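Local coordinates for protein chitin deacetylase (Bombyx mori, PDB 5ZNT) that removes acetyl groups from the N-acetyl-D-glucosamine units of chitin, a zinc-dependent hydrolysis that yields chitosan and acetate, at residues Ala5-Cys13 against Pro183-Pro191; Arg151-Glu162 against Asn197-Val208. All coordinates share one frame; numbering follows the deposited sequence.

How the contacts relate
Contacts 1 and 2 lie side by side in the catalytic part of this carbohydrate esterase 4 enzyme, their centres about 14 Å apart. Their segments alternate along the chain: 5-13, 151-162, 183-191, then 197-208. Contact 1 sets the N-terminal loop, ahead of strand 38-45, against the chain at strand 184-185. Contact 2 sets helix 154-163 against the loop that runs from that strand to strand 209-214. The two contacts touch directly. Tyr187 O and Ser205 OG are 2.6 Å apart, probably a hydrogen bond, and Ala5 CB packs on Ser205 OG. The region 183-208 thus meets the N-terminal loop in one contact and the helix in the other.

Contact 1: Ala5-Cys13 against Pro183-Pro191; sequences APPCDSSQC and PYTMYFRMP
Phe188 is the apolar centre of this contact and lies among Pro6, Pro7, Cys8, Asp9, Gln12 and Cys13. Its CG stands anti to the carbonyl carbon (chi1 -65°), which carries the ring into the N-terminal loop. Pro6 CG touches Phe188 CD2 at 3.8 Å. Cys13 CB approaches Phe188 CE1 on the opposite side of the ring, 3.4 Å away, and Cys13 SG makes an oblique sulfur-aromatic contact. Asp9 N sits over one face, 3.7 Å from Phe188 CE2. Gln12 CG meets CZ near the ring plane. An alanine in place of Phe188 would probably open a gap between Pro6 and Cys13 and leave the loop less firmly seated.

One direct hydrogen bond and one water bridge join the backbones. Arg189 N donates to Pro6 O at 2.9 Å, nearly straight (173°), from above the carbonyl plane. Water 1 accepts from Cys8 N and donates to Arg189 O at 2.6 Å. The Arg189 guanidinium lays one face on Pro7, with Arg189 NH1 3.7 Å from Pro7 CG.

Asp9 OD1 accepts from Ser11 N in an Asx turn. Disulfides Cys8-Cys20 and Cys13-Cys18 make this a small cystine-linked loop, fastened beside strand 184-185 of the mixed sheet.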
loop_
_atom_site.group_PDB
_atom_site.type_symbol
_atom_site.label_atom_id
_atom_site.label_comp_id
_atom_site.label_asym_id
_atom_site.label_seq_id
_atom_site.Cartn_x
_atom_site.Cartn_y
_atom_site.Cartn_z
ATOM N N ALA A 5 3.801 19.550 15.546
ATOM C CA ALA A 5 5.007 19.440 14.749
ATOM C C ALA A 5 5.241 20.745 13.994
ATOM O O ALA A 5 4.285 21.372 13.523
ATOM C CB ALA A 5 4.903 18.268 13.769
ATOM N N PRO A 6 6.485 21.191 13.879
ATOM C CA PRO A 6 6.764 22.442 13.187
ATOM C C PRO A 6 6.753 22.241 11.685
ATOM O O PRO A 6 6.787 21.097 11.200
ATOM C CB PRO A 6 8.168 22.810 13.688
ATOM C CG PRO A 6 8.798 21.512 13.987
ATOM C CD PRO A 6 7.695 20.610 14.488
ATOM N N PRO A 7 6.722 23.328 10.912
ATOM C CA PRO A 7 6.855 23.191 9.461
ATOM C C PRO A 7 8.200 22.576 9.127
ATOM O O PRO A 7 9.160 22.686 9.888
ATOM C CB PRO A 7 6.764 24.637 8.948
ATOM C CG PRO A 7 6.177 25.419 10.077
ATOM C CD PRO A 7 6.613 24.739 11.327
ATOM N N CYS A 8 8.244 21.905 7.978
ATOM C CA CYS A 8 9.473 21.293 7.486
ATOM C C CYS A 8 10.664 22.229 7.665
ATOM O O CYS A 8 10.620 23.393 7.263
ATOM C CB CYS A 8 9.322 20.937 6.006
ATOM S SG CYS A 8 10.861 20.326 5.270
ATOM N N ASP A 9 11.718 21.713 8.287
ATOM C CA ASP A 9 13.004 22.400 8.419
ATOM C C ASP A 9 14.057 21.514 7.758
ATOM O O ASP A 9 14.543 20.560 8.370
ATOM C CB ASP A 9 13.340 22.664 9.884
ATOM C CG ASP A 9 14.656 23.412 10.062
ATOM O OD1 ASP A 9 15.274 23.809 9.042
ATOM O OD2 ASP A 9 15.077 23.585 11.228
ATOM N N SER A 10 14.409 21.835 6.511
ATOM C CA SER A 10 15.344 21.011 5.750
ATOM C C SER A 10 16.704 20.891 6.422
ATOM O O SER A 10 17.523 20.080 5.980
ATOM C CB SER A 10 15.522 21.575 4.337
ATOM O OG SER A 10 14.301 22.083 3.815
ATOM N N SER A 11 16.955 21.661 7.483
ATOM C CA SER A 11 18.238 21.605 8.171
ATOM C C SER A 11 18.275 20.479 9.199
ATOM O O SER A 11 19.306 19.817 9.353
ATOM C CB SER A 11 18.542 22.957 8.834
ATOM O OG SER A 11 18.001 23.038 10.147
ATOM N N GLN A 12 17.179 20.241 9.916
ATOM C CA GLN A 12 17.135 19.130 10.858
ATOM C C GLN A 12 16.288 17.958 10.360
ATOM O O GLN A 12 15.937 17.075 11.149
ATOM C CB GLN A 12 16.646 19.606 12.228
ATOM C CG GLN A 12 15.279 20.244 12.255
ATOM C CD GLN A 12 14.934 20.756 13.646
ATOM O OE1 GLN A 12 15.741 20.641 14.573
ATOM N NE2 GLN A 12 13.733 21.322 13.800
ATOM N N CYS A 13 15.957 17.921 9.077
ATOM C CA CYS A 13 15.287 16.772 8.473
ATOM C C CYS A 13 16.185 16.277 7.342
ATOM O O CYS A 13 16.112 16.790 6.222
ATOM C CB CYS A 13 13.907 17.145 7.983
ATOM S SG CYS A 13 12.977 15.742 7.278
ATOM N N PRO A 183 6.306 11.107 -0.993
ATOM C CA PRO A 183 6.143 10.685 0.409
ATOM C C PRO A 183 6.861 11.650 1.338
ATOM O O PRO A 183 7.784 12.365 0.930
ATOM C CB PRO A 183 6.789 9.292 0.456
ATOM C CG PRO A 183 6.669 8.776 -0.953
ATOM C CD PRO A 183 6.782 10.008 -1.858
ATOM N N TYR A 184 6.433 11.664 2.597
ATOM C CA TYR A 184 7.047 12.527 3.593
ATOM C C TYR A 184 7.012 11.809 4.934
ATOM O O TYR A 184 6.211 10.891 5.141
ATOM C CB TYR A 184 6.342 13.899 3.647
ATOM C CG TYR A 184 4.851 13.826 3.870
ATOM C CD1 TYR A 184 4.326 13.745 5.161
ATOM C CD2 TYR A 184 3.964 13.852 2.798
ATOM C CE1 TYR A 184 2.966 13.668 5.377
ATOM C CE2 TYR A 184 2.597 13.765 3.000
ATOM C CZ TYR A 184 2.109 13.673 4.292
ATOM O OH TYR A 184 0.759 13.598 4.508
ATOM N N THR A 185 7.918 12.186 5.833
ATOM C CA THR A 185 7.840 11.665 7.191
ATOM C C THR A 185 6.980 12.591 8.046
ATOM O O THR A 185 6.746 13.753 7.711
ATOM C CB THR A 185 9.227 11.495 7.825
ATOM O OG1 THR A 185 9.840 12.769 8.016
ATOM C CG2 THR A 185 10.121 10.645 6.942
ATOM N N MET A 186 6.466 12.048 9.141
ATOM C CA MET A 186 5.545 12.798 9.974
ATOM C C MET A 186 6.244 13.544 11.115
ATOM O O MET A 186 5.565 14.003 12.037
ATOM C CB MET A 186 4.462 11.869 10.540
ATOM C CG MET A 186 3.545 11.198 9.498
ATOM S SD MET A 186 2.480 12.355 8.593
ATOM C CE MET A 186 2.144 13.549 9.842
ATOM N N TYR A 187 7.575 13.673 11.077
ATOM C CA TYR A 187 8.258 14.460 12.105
ATOM C C TYR A 187 7.843 15.927 12.048
ATOM O O TYR A 187 7.858 16.624 13.069
ATOM C CB TYR A 187 9.770 14.382 11.934
ATOM C CG TYR A 187 10.438 13.066 12.244
ATOM C CD1 TYR A 187 10.571 12.615 13.559
ATOM C CD2 TYR A 187 10.999 12.298 11.221
ATOM C CE1 TYR A 187 11.221 11.424 13.845
ATOM C CE2 TYR A 187 11.648 11.103 11.498
ATOM C CZ TYR A 187 11.762 10.676 12.807
ATOM O OH TYR A 187 12.412 9.484 13.051
ATOM N N PHE A 188 7.493 16.407 10.862
ATOM C CA PHE A 188 7.137 17.789 10.601
ATOM C C PHE A 188 5.712 17.832 10.086
ATOM O O PHE A 188 5.157 16.814 9.652
ATOM C CB PHE A 188 8.111 18.421 9.596
ATOM C CG PHE A 188 9.508 18.529 10.126
ATOM C CD1 PHE A 188 10.411 17.497 9.955
ATOM C CD2 PHE A 188 9.902 19.646 10.853
ATOM C CE1 PHE A 188 11.698 17.579 10.473
ATOM C CE2 PHE A 188 11.193 19.736 11.373
ATOM C CZ PHE A 188 12.090 18.699 11.181
ATOM N N ARG A 189 5.120 19.026 10.171
ATOM C CA ARG A 189 3.748 19.245 9.739
ATOM C C ARG A 189 3.514 18.696 8.337
ATOM O O ARG A 189 4.365 18.828 7.455
ATOM C CB ARG A 189 3.438 20.746 9.763
ATOM C CG ARG A 189 1.983 21.084 9.646
ATOM C CD ARG A 189 1.774 22.571 9.958
ATOM N NE ARG A 189 2.293 23.424 8.894
ATOM C CZ ARG A 189 2.595 24.717 9.041
ATOM N NH1 ARG A 189 2.459 25.315 10.214
ATOM N NH2 ARG A 189 3.047 25.404 8.011
ATOM N N MET A 190 2.345 18.085 8.145
ATOM C CA MET A 190 1.950 17.610 6.827
ATOM C C MET A 190 2.033 18.752 5.821
ATOM O O MET A 190 1.612 19.877 6.131
ATOM C CB MET A 190 0.512 17.080 6.852
ATOM C CG MET A 190 0.316 15.823 7.673
ATOM S SD MET A 190 -1.437 15.523 7.935
ATOM C CE MET A 190 -2.054 15.592 6.274
ATOM N N PRO A 191 2.520 18.499 4.609
ATOM C CA PRO A 191 2.642 19.576 3.621
ATOM C C PRO A 191 1.372 19.801 2.816
ATOM O O PRO A 191 1.447 20.321 1.699
ATOM C CB PRO A 191 3.765 19.080 2.713
ATOM C CG PRO A 191 3.531 17.556 2.711
ATOM C CD PRO A 191 3.089 17.225 4.117
HETATM O O HOH W 1 5.972 20.767 6.727
#

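Contact 2: Arg151-Glu162 against Asn197-Val208; sequences RVGGNNQFTMME and NLQSCPTRSHAV
Asn155 near the start of helix 154-163 reaches across to Thr203, Arg204 and His206, in a helix-to-loop contact of the distorted (beta/alpha) barrel of carbohydrate esterase 4 deacetylases. Its CG stands anti to the carbonyl carbon (chi1 -69°), which turns the amide toward Thr203 and Arg204. From the backbone outward, Asn155 CB lies over one face of the Arg204 guanidinium, 3.4 Å from Arg204 NH2. CG follows above the same face, and the amide and guanidinium planes are stacked 26° apart. OD1 then takes three hydrogen bonds. Arg204 N and Thr203 N supply two; the Thr203 donor stands above the carbonyl plane. His206 NE2 gives Asn155 OD1 the third at 2.9 Å, on a lone pair and nearly straight (168°). Asn155 ND2 completes the grip by donating to Thr203 OG1 at 3.0 Å, in the amide plane. Four bonds thus fix the rotation of this amide.

Phe158 CB sits centrally over the His206 ring in a CH-pi contact, 3.5 Å from His206 CG. Pro202 CG covers a face of the Phe158 ring, and Val208 CB meets its edge. Glu162 OE1 accepts from Ala207 N at 3.0 Å, and water 4 bridges it to His206 ND1.

Gly154 N donates to Ser200 O. Gln199 OE1 accepts from Val152 N, while its NE2 bonds to Leu150 O. The side chain of Arg151 lies about 10 Å from the bound zinc ion, and its NE bonds to Ser113. Its NH1 and NH2 both donate end-on to Asn197 O, in the guanidinium plane, with NH2 at 2.9 Å.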
loop_
_atom_site.group_PDB
_atom_site.type_symbol
_atom_site.label_atom_id
_atom_site.label_comp_id
_atom_site.label_asym_id
_atom_site.label_seq_id
_atom_site.Cartn_x
_atom_site.Cartn_y
_atom_site.Cartn_z
ATOM N N ARG A 151 -9.727 5.834 6.859
ATOM C CA ARG A 151 -10.021 6.672 8.019
ATOM C C ARG A 151 -8.741 6.883 8.812
ATOM O O ARG A 151 -8.261 5.969 9.493
ATOM C CB ARG A 151 -11.100 6.043 8.896
ATOM C CG ARG A 151 -12.428 5.777 8.211
ATOM C CD ARG A 151 -12.954 7.002 7.471
ATOM N NE ARG A 151 -13.196 8.135 8.364
ATOM C CZ ARG A 151 -13.593 9.330 7.939
ATOM N NH1 ARG A 151 -13.782 9.539 6.638
ATOM N NH2 ARG A 151 -13.784 10.322 8.804
ATOM N N VAL A 152 -8.190 8.094 8.744
ATOM C CA VAL A 152 -6.996 8.412 9.506
ATOM C C VAL A 152 -7.349 8.521 10.984
ATOM O O VAL A 152 -8.425 9.019 11.344
ATOM C CB VAL A 152 -6.374 9.719 8.990
ATOM C CG1 VAL A 152 -5.018 9.933 9.632
ATOM C CG2 VAL A 152 -6.277 9.654 7.469
ATOM N N GLY A 153 -6.444 8.051 11.847
ATOM C CA GLY A 153 -6.696 8.040 13.285
ATOM C C GLY A 153 -6.032 9.161 14.075
ATOM O O GLY A 153 -5.511 8.927 15.173
ATOM N N GLY A 154 -6.047 10.378 13.529
ATOM C CA GLY A 154 -5.413 11.507 14.195
ATOM C C GLY A 154 -4.031 11.165 14.692
ATOM O O GLY A 154 -3.278 10.435 14.042
ATOM N N ASN A 155 -3.694 11.664 15.885
ATOM C CA ASN A 155 -2.398 11.333 16.461
ATOM C C ASN A 155 -2.367 9.911 16.999
ATOM O O ASN A 155 -1.299 9.301 17.047
ATOM C CB ASN A 155 -2.033 12.311 17.584
ATOM C CG ASN A 155 -1.751 13.716 17.060
ATOM O OD1 ASN A 155 -0.733 13.949 16.379
ATOM N ND2 ASN A 155 -2.655 14.659 17.365
ATOM N N ASN A 156 -3.518 9.390 17.424
ATOM C CA ASN A 156 -3.554 8.066 18.038
ATOM C C ASN A 156 -3.006 7.003 17.096
ATOM O O ASN A 156 -2.199 6.163 17.506
ATOM C CB ASN A 156 -4.981 7.723 18.458
ATOM C CG ASN A 156 -5.407 8.474 19.710
ATOM O OD1 ASN A 156 -4.594 9.133 20.367
ATOM N ND2 ASN A 156 -6.678 8.379 20.038
ATOM N N GLN A 157 -3.445 7.015 15.830
ATOM C CA GLN A 157 -2.946 6.030 14.871
ATOM C C GLN A 157 -1.432 6.076 14.795
ATOM O O GLN A 157 -0.757 5.041 14.843
ATOM C CB GLN A 157 -3.551 6.263 13.486
ATOM C CG GLN A 157 -2.905 5.351 12.398
ATOM C CD GLN A 157 -3.441 5.599 10.998
ATOM O OE1 GLN A 157 -4.335 6.422 10.807
ATOM N NE2 GLN A 157 -2.888 4.880 10.004
ATOM N N PHE A 158 -0.870 7.290 14.720
ATOM C CA PHE A 158 0.562 7.418 14.508
ATOM C C PHE A 158 1.344 7.211 15.791
ATOM O O PHE A 158 2.458 6.684 15.737
ATOM C CB PHE A 158 0.858 8.776 13.848
ATOM C CG PHE A 158 0.389 8.834 12.431
ATOM C CD1 PHE A 158 -0.953 9.020 12.139
ATOM C CD2 PHE A 158 1.275 8.594 11.386
ATOM C CE1 PHE A 158 -1.403 9.018 10.838
ATOM C CE2 PHE A 158 0.832 8.586 10.077
ATOM C CZ PHE A 158 -0.502 8.808 9.802
ATOM N N THR A 159 0.781 7.583 16.953
ATOM C CA THR A 159 1.396 7.171 18.211
ATOM C C THR A 159 1.517 5.647 18.272
ATOM O O THR A 159 2.581 5.105 18.589
ATOM C CB THR A 159 0.586 7.699 19.401
ATOM O OG1 THR A 159 0.517 9.133 19.338
ATOM C CG2 THR A 159 1.242 7.274 20.725
ATOM N N MET A 160 0.434 4.942 17.939
ATOM C CA MET A 160 0.507 3.483 17.888
ATOM C C MET A 160 1.617 3.031 16.949
ATOM O O MET A 160 2.441 2.180 17.302
ATOM C CB MET A 160 -0.843 2.900 17.450
ATOM C CG MET A 160 -0.855 1.358 17.328
ATOM S SD MET A 160 -0.174 0.742 15.764
ATOM C CE MET A 160 -1.421 1.248 14.584
ATOM N N MET A 161 1.654 3.582 15.739
ATOM C CA MET A 161 2.587 3.050 14.748
ATOM C C MET A 161 4.025 3.257 15.183
ATOM O O MET A 161 4.887 2.402 14.934
ATOM C CB MET A 161 2.326 3.695 13.388
ATOM C CG MET A 161 0.985 3.257 12.805
ATOM S SD MET A 161 0.668 3.948 11.185
ATOM C CE MET A 161 2.021 3.239 10.250
ATOM N N GLU A 162 4.305 4.369 15.860
ATOM C CA GLU A 162 5.663 4.566 16.352
ATOM C C GLU A 162 5.977 3.585 17.478
ATOM O O GLU A 162 7.035 2.952 17.476
ATOM C CB GLU A 162 5.876 6.013 16.807
ATOM C CG GLU A 162 7.320 6.254 17.237
ATOM C CD GLU A 162 7.680 7.725 17.460
ATOM O OE1 GLU A 162 6.887 8.633 17.104
ATOM O OE2 GLU A 162 8.778 7.957 18.006
ATOM N N ASN A 197 -13.893 13.623 4.201
ATOM C CA ASN A 197 -15.027 13.915 5.067
ATOM C C ASN A 197 -14.695 13.613 6.522
ATOM O O ASN A 197 -14.402 12.466 6.878
ATOM C CB ASN A 197 -16.239 13.101 4.611
ATOM C CG ASN A 197 -17.444 13.289 5.514
ATOM O OD1 ASN A 197 -17.774 14.412 5.902
ATOM N ND2 ASN A 197 -18.105 12.186 5.858
ATOM N N LEU A 198 -14.731 14.650 7.361
ATOM C CA LEU A 198 -14.611 14.501 8.811
ATOM C C LEU A 198 -13.296 13.840 9.221
ATOM O O LEU A 198 -13.227 13.178 10.260
ATOM C CB LEU A 198 -15.797 13.712 9.381
ATOM C CG LEU A 198 -17.193 14.339 9.288
ATOM C CD1 LEU A 198 -18.301 13.296 9.533
ATOM C CD2 LEU A 198 -17.303 15.499 10.275
ATOM N N GLN A 199 -12.239 14.026 8.432
ATOM C CA GLN A 199 -10.995 13.316 8.695
ATOM C C GLN A 199 -10.267 13.936 9.877
ATOM O O GLN A 199 -10.241 15.156 10.049
ATOM C CB GLN A 199 -10.083 13.324 7.461
ATOM C CG GLN A 199 -10.544 12.445 6.310
ATOM C CD GLN A 199 -10.241 10.959 6.529
ATOM O OE1 GLN A 199 -9.828 10.530 7.612
ATOM N NE2 GLN A 199 -10.453 10.177 5.501
ATOM N N SER A 200 -9.655 13.085 10.682
ATOM C CA SER A 200 -8.843 13.506 11.814
ATOM C C SER A 200 -7.397 13.130 11.501
ATOM O O SER A 200 -7.041 11.951 11.553
ATOM C CB SER A 200 -9.365 12.839 13.094
ATOM O OG SER A 200 -8.405 12.796 14.138
ATOM N N CYS A 201 -6.549 14.149 11.148
ATOM C CA CYS A 201 -5.159 13.909 10.771
ATOM C C CYS A 201 -4.223 14.164 11.942
ATOM O O CYS A 201 -4.544 14.933 12.856
ATOM C CB CYS A 201 -4.746 14.814 9.599
ATOM S SG CYS A 201 -5.529 14.436 8.045
ATOM N N PRO A 202 -3.039 13.555 11.936
ATOM C CA PRO A 202 -2.068 13.825 12.999
ATOM C C PRO A 202 -1.619 15.279 12.980
ATOM O O PRO A 202 -1.594 15.933 11.935
ATOM C CB PRO A 202 -0.899 12.885 12.668
ATOM C CG PRO A 202 -1.027 12.636 11.201
ATOM C CD PRO A 202 -2.513 12.590 10.953
ATOM N N THR A 203 -1.259 15.777 14.158
ATOM C CA THR A 203 -0.737 17.125 14.301
ATOM C C THR A 203 0.614 17.179 14.973
ATOM O O THR A 203 1.349 18.147 14.750
ATOM C CB THR A 203 -1.699 18.002 15.113
ATOM O OG1 THR A 203 -1.914 17.389 16.387
ATOM C CG2 THR A 203 -3.004 18.163 14.397
ATOM N N ARG A 204 0.966 16.184 15.788
ATOM C CA ARG A 204 2.246 16.180 16.470
ATOM C C ARG A 204 3.299 15.470 15.618
ATOM O O ARG A 204 3.013 14.942 14.538
ATOM C CB ARG A 204 2.108 15.533 17.849
ATOM C CG ARG A 204 1.079 16.214 18.746
ATOM C CD ARG A 204 1.188 15.752 20.198
ATOM N NE ARG A 204 0.880 14.332 20.335
ATOM C CZ ARG A 204 -0.347 13.845 20.511
ATOM N NH1 ARG A 204 -1.390 14.669 20.574
ATOM N NH2 ARG A 204 -0.532 12.530 20.615
ATOM N N SER A 205 4.534 15.461 16.116
ATOM C CA SER A 205 5.638 14.789 15.448
ATOM C C SER A 205 5.565 13.290 15.707
ATOM O O SER A 205 5.403 12.856 16.853
ATOM C CB SER A 205 6.985 15.328 15.936
ATOM O OG SER A 205 7.120 16.690 15.589
ATOM N N HIS A 206 5.703 12.508 14.640
ATOM C CA HIS A 206 5.681 11.055 14.725
ATOM C C HIS A 206 6.758 10.518 13.800
ATOM O O HIS A 206 6.872 10.970 12.653
ATOM C CB HIS A 206 4.313 10.489 14.327
ATOM C CG HIS A 206 3.168 10.996 15.148
ATOM N ND1 HIS A 206 2.872 10.508 16.405
ATOM C CD2 HIS A 206 2.212 11.914 14.869
ATOM C CE1 HIS A 206 1.794 11.115 16.871
ATOM N NE2 HIS A 206 1.371 11.969 15.956
ATOM N N ALA A 207 7.543 9.561 14.297
ATOM C CA ALA A 207 8.633 8.954 13.530
ATOM C C ALA A 207 8.095 7.855 12.612
ATOM O O ALA A 207 8.412 6.672 12.752
ATOM C CB ALA A 207 9.697 8.405 14.471
ATOM N N VAL A 208 7.270 8.277 11.651
ATOM C CA VAL A 208 6.553 7.380 10.748
ATOM C C VAL A 208 6.590 7.989 9.360
ATOM O O VAL A 208 6.385 9.197 9.200
ATOM C CB VAL A 208 5.080 7.176 11.180
ATOM C CG1 VAL A 208 4.376 6.193 10.236
ATOM C CG2 VAL A 208 4.987 6.696 12.653
HETATM O O HOH W 2 -10.200 10.350 10.198
HETATM O O HOH W 3 -1.906 9.998 20.565
HETATM O O HOH W 4 4.544 9.130 18.054
#